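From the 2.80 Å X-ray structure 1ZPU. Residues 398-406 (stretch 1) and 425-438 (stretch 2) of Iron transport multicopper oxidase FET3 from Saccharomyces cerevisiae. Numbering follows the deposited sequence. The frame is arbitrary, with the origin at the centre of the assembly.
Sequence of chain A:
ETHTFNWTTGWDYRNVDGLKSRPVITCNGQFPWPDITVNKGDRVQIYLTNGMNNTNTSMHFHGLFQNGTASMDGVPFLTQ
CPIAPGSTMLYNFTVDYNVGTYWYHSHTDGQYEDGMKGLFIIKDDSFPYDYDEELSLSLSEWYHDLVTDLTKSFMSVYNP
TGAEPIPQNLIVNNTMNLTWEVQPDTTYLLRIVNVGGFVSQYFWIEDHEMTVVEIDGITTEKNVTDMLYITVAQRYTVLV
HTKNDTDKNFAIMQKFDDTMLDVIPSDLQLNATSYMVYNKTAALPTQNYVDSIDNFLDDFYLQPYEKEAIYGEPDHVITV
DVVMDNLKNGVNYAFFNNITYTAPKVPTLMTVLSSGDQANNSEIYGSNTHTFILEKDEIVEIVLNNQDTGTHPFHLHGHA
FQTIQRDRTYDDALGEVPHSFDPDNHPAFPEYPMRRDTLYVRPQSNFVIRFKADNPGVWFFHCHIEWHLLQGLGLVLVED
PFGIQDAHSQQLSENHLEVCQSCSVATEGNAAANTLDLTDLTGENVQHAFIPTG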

# COMPACT_ATOMS: atom_id res chain seq x y z
N GLY A 398 -6.85 7.18 -3.66
CA GLY A 398 -7.84 7.85 -4.50
C GLY A 398 -7.59 7.90 -6.01
O GLY A 398 -8.46 8.33 -6.76
N HIS A 399 -6.42 7.46 -6.45
CA HIS A 399 -6.06 7.53 -7.87
C HIS A 399 -5.15 6.38 -8.31
O HIS A 399 -4.40 5.80 -7.51
N ALA A 400 -5.22 6.07 -9.60
CA ALA A 400 -4.15 5.36 -10.28
C ALA A 400 -3.42 6.41 -11.11
O ALA A 400 -4.02 7.05 -11.97
N PHE A 401 -2.13 6.60 -10.85
CA PHE A 401 -1.38 7.67 -11.52
C PHE A 401 -0.64 7.19 -12.77
O PHE A 401 -0.43 6.00 -12.95
N GLN A 402 -0.25 8.14 -13.61
CA GLN A 402 0.62 7.86 -14.76
C GLN A 402 2.08 7.94 -14.33
O GLN A 402 2.51 8.95 -13.77
N THR A 403 2.84 6.88 -14.59
CA THR A 403 4.26 6.86 -14.30
C THR A 403 5.00 7.33 -15.53
O THR A 403 5.10 6.60 -16.52
N ILE A 404 5.52 8.55 -15.48
CA ILE A 404 6.16 9.14 -16.67
C ILE A 404 7.70 9.13 -16.63
O ILE A 404 8.35 9.17 -17.68
N GLN A 405 8.27 9.08 -15.43
CA GLN A 405 9.71 8.81 -15.24
C GLN A 405 9.97 8.06 -13.95
O GLN A 405 9.37 8.37 -12.91
N ARG A 406 10.86 7.08 -14.02
CA ARG A 406 11.37 6.40 -12.85
C ARG A 406 12.82 6.01 -13.10
O ARG A 406 13.11 4.96 -13.67
N ASN A 425 16.27 18.67 -17.99
CA ASN A 425 17.18 17.62 -18.44
C ASN A 425 16.69 16.23 -18.06
O ASN A 425 16.95 15.77 -16.95
N HIS A 426 15.99 15.56 -18.97
CA HIS A 426 15.41 14.25 -18.70
C HIS A 426 15.11 13.52 -20.01
O HIS A 426 14.88 14.17 -21.03
N PRO A 427 15.11 12.18 -19.99
CA PRO A 427 14.68 11.41 -21.17
C PRO A 427 13.25 11.79 -21.58
O PRO A 427 12.47 12.23 -20.73
N ALA A 428 12.91 11.64 -22.86
CA ALA A 428 11.53 11.86 -23.30
C ALA A 428 10.58 10.93 -22.54
O ALA A 428 10.83 9.73 -22.42
N PHE A 429 9.50 11.49 -22.00
CA PHE A 429 8.46 10.72 -21.32
C PHE A 429 7.72 9.83 -22.33
O PHE A 429 7.70 10.15 -23.53
N PRO A 430 7.10 8.73 -21.86
CA PRO A 430 6.28 7.89 -22.74
C PRO A 430 5.04 8.62 -23.25
O PRO A 430 4.52 9.51 -22.57
N GLU A 431 4.58 8.25 -24.45
CA GLU A 431 3.35 8.80 -25.02
C GLU A 431 2.10 8.27 -24.31
O GLU A 431 1.14 9.01 -24.08
N TYR A 432 2.13 6.98 -23.95
CA TYR A 432 1.04 6.33 -23.25
C TYR A 432 1.56 5.65 -21.98
O TYR A 432 1.84 4.45 -21.98
N PRO A 433 1.68 6.43 -20.88
CA PRO A 433 2.37 5.97 -19.68
C PRO A 433 1.64 4.83 -19.01
O PRO A 433 0.42 4.71 -19.13
N MET A 434 2.40 4.02 -18.29
CA MET A 434 1.86 2.99 -17.43
C MET A 434 1.06 3.67 -16.32
O MET A 434 1.30 4.83 -16.00
N ARG A 435 0.10 2.94 -15.75
CA ARG A 435 -0.71 3.43 -14.64
C ARG A 435 -0.80 2.39 -13.52
O ARG A 435 -0.99 1.20 -13.80
N ARG A 436 -0.66 2.85 -12.28
CA ARG A 436 -0.86 2.01 -11.11
C ARG A 436 -1.02 2.86 -9.85
O ARG A 436 -1.02 4.10 -9.95
N ASP A 437 -1.15 2.22 -8.69
CA ASP A 437 -1.34 2.97 -7.44
C ASP A 437 -0.13 2.90 -6.51
O ASP A 437 -0.07 3.61 -5.51
N THR A 438 0.83 2.06 -6.85
CA THR A 438 1.98 1.87 -5.99
C THR A 438 3.21 1.67 -6.87
O THR A 438 3.20 0.83 -7.76

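The most distinctive feature of this contact is the way Ile404 settles onto the ring of Phe429: CD1 of Ile404 lies 3.5 Å from the centroid of the Phe429 ring and only 7° off the ring normal, a CH-pi contact of nearly ideal geometry. The p, t rotamer of Ile404 (chi1 69°, chi2 160°) carries CD1 over the face, while Phe429, an m rotamer, points toward the opposing stretch. Ile404 has the largest covered area of any residue here, and its other carbons are used as well: CG2 of Ile404 sits 3.9 Å from CG of Pro433, and CB of Ile404 is 4.5 Å from CD of Pro430. Two prolines and an aromatic ring thus pack around one aliphatic side chain, where stretch 2 is still a loop.

Beyond this cluster, Gln405 extends in a t, t conformation whose end approaches the loop more closely than its CB direction suggests. Its OE1 reaches within 3.4 Å of CD of Pro427 and 3.6 Å of CB of His426, van der Waals neighbours rather than polar partners, whereas CB of Gln405 lies at the edge of the Phe429 ring, 4.1 Å from its CE2. The imidazole of His426 turns its polarity back on its own stretch, with ND1 donating to the carbonyl O of Pro427 at 2.7 Å.

Toward the other end, the strands pair antiparallel, and backbone hydrogen bonds fix the side-chain register. N of Phe401 donates to O of Arg436 at 2.9 Å, and N of Arg436 returns a bond to O of Phe401 at 3.2 Å. Phe401 and Arg436, both p at chi1, share one face of the sheet, where CE2 of Phe401 is 4.3 Å from CG of Arg436. The Phe401 ring also comes close to the backbone, its CE1 lying 3.4 Å from O of Asp437. Further along the same face, Thr403 (m) places OG1 3.4 Å from CE of Met434, whose t chi1 is followed by an off-well chi2.

Gln402 and Arg435 occupy the other face. CG of Gln402 lies 4.0 Å from CG of Arg435, so the aliphatic parts make the contact. OE1 of Gln402 passes 3.7 Å from CG of Pro433. The amide of Gln402 and the guanidinium groups of Arg435 and Arg436 are hydrogen-bonded elsewhere in the structure. No side-chain hydrogen bond or salt bridge joins the two stretches; between them, polar bonding is left to the backbone.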

# COMPACT_ATOMS: atom_id res chain seq x y z
CB HIS A 399 -5.32 8.83 -8.18
CG HIS A 399 -6.07 10.07 -7.85
ND1 HIS A 399 -7.01 10.62 -8.69
CD2 HIS A 399 -5.99 10.89 -6.78
CE1 HIS A 399 -7.50 11.72 -8.14
NE2 HIS A 399 -6.89 11.91 -6.98
CB ALA A 400 -4.71 4.27 -11.15
CB PHE A 401 -0.39 8.30 -10.55
CG PHE A 401 0.38 7.30 -9.76
CD1 PHE A 401 0.03 7.03 -8.45
CD2 PHE A 401 1.44 6.61 -10.33
CE1 PHE A 401 0.73 6.09 -7.70
CE2 PHE A 401 2.15 5.67 -9.60
CZ PHE A 401 1.80 5.41 -8.28
CB GLN A 402 0.38 8.85 -15.91
CG GLN A 402 -1.06 8.93 -16.38
CD GLN A 402 -1.24 9.69 -17.69
OE1 GLN A 402 -0.45 10.57 -18.03
NE2 GLN A 402 -2.31 9.36 -18.43
CB THR A 403 4.75 5.45 -13.97
OG1 THR A 403 3.96 4.89 -12.91
CG2 THR A 403 6.20 5.48 -13.53
CB ILE A 404 5.61 10.55 -16.98
CG1 ILE A 404 6.04 11.54 -15.92
CG2 ILE A 404 4.09 10.51 -17.09
CD1 ILE A 404 5.97 12.95 -16.39
CB GLN A 405 10.56 10.09 -15.28
CG GLN A 405 12.03 9.83 -14.89
CD GLN A 405 13.00 10.93 -15.31
OE1 GLN A 405 13.09 11.30 -16.49
NE2 GLN A 405 13.75 11.44 -14.34
CB ARG A 406 10.54 5.16 -12.54
CG ARG A 406 11.03 4.45 -11.29
CD ARG A 406 11.19 2.99 -11.56
NE ARG A 406 10.18 2.27 -10.82
CZ ARG A 406 9.55 1.19 -11.25
NH1 ARG A 406 9.82 0.68 -12.45
NH2 ARG A 406 8.63 0.61 -10.46
CB ASN A 425 18.55 17.88 -17.80
CG ASN A 425 19.60 16.87 -18.22
OD1 ASN A 425 19.77 16.62 -19.44
ND2 ASN A 425 20.32 16.29 -17.21
CB HIS A 426 14.12 14.41 -17.88
CG HIS A 426 13.05 15.18 -18.58
ND1 HIS A 426 12.26 14.63 -19.57
CD2 HIS A 426 12.65 16.47 -18.45
CE1 HIS A 426 11.42 15.55 -20.02
NE2 HIS A 426 11.63 16.67 -19.36
CB PRO A 427 14.70 9.96 -20.67
CG PRO A 427 15.62 9.96 -19.46
CD PRO A 427 15.49 11.30 -18.85
CB ALA A 428 11.42 11.63 -24.79
CB PHE A 429 7.44 11.65 -20.65
CG PHE A 429 8.02 12.63 -19.66
CD1 PHE A 429 7.72 13.99 -19.76
CD2 PHE A 429 8.83 12.20 -18.61
CE1 PHE A 429 8.23 14.91 -18.85
CE2 PHE A 429 9.35 13.12 -17.69
CZ PHE A 429 9.05 14.47 -17.81
CB PRO A 430 5.84 6.73 -21.84
CG PRO A 430 5.97 7.27 -20.46
CD PRO A 430 7.12 8.20 -20.48
CB GLU A 431 3.27 8.46 -26.50
CG GLU A 431 4.19 9.29 -27.37
CD GLU A 431 3.98 9.00 -28.85
OE1 GLU A 431 3.51 7.89 -29.19
OE2 GLU A 431 4.28 9.90 -29.67
CB TYR A 432 0.36 5.30 -24.17
CG TYR A 432 -0.28 5.92 -25.38
CD1 TYR A 432 0.38 5.95 -26.60
CD2 TYR A 432 -1.55 6.48 -25.30
CE1 TYR A 432 -0.20 6.53 -27.72
CE2 TYR A 432 -2.15 7.06 -26.41
CZ TYR A 432 -1.47 7.08 -27.61
OH TYR A 432 -2.07 7.66 -28.71
CB PRO A 433 2.33 7.19 -18.76
CG PRO A 433 2.03 8.34 -19.63
CD PRO A 433 1.16 7.80 -20.70
CB MET A 434 3.01 2.15 -16.87
CG MET A 434 2.64 1.18 -15.78
SD MET A 434 2.80 1.93 -14.15
CE MET A 434 4.52 1.64 -13.74
CB ARG A 435 -2.11 3.79 -15.13
CG ARG A 435 -2.32 5.25 -15.42
CD ARG A 435 -3.06 5.45 -16.72
NE ARG A 435 -4.28 4.65 -16.83
CZ ARG A 435 -4.70 4.10 -17.96
NH1 ARG A 435 -3.99 4.26 -19.07
NH2 ARG A 435 -5.81 3.38 -17.99
CB ARG A 436 0.29 1.01 -10.96
CG ARG A 436 1.70 1.57 -10.71
CD ARG A 436 2.74 0.45 -10.72
NE ARG A 436 2.19 -0.75 -10.09
CZ ARG A 436 2.70 -1.97 -10.17
NH1 ARG A 436 3.80 -2.20 -10.87
NH2 ARG A 436 2.11 -2.97 -9.55
CB ASP A 437 -2.64 2.57 -6.73
CG ASP A 437 -2.66 1.12 -6.28
OD1 ASP A 437 -3.67 0.45 -6.60
OD2 ASP A 437 -1.69 0.66 -5.61
CB THR A 438 1.75 0.69 -5.01
OG1 THR A 438 0.48 0.86 -4.36
CG2 THR A 438 2.86 0.59 -3.97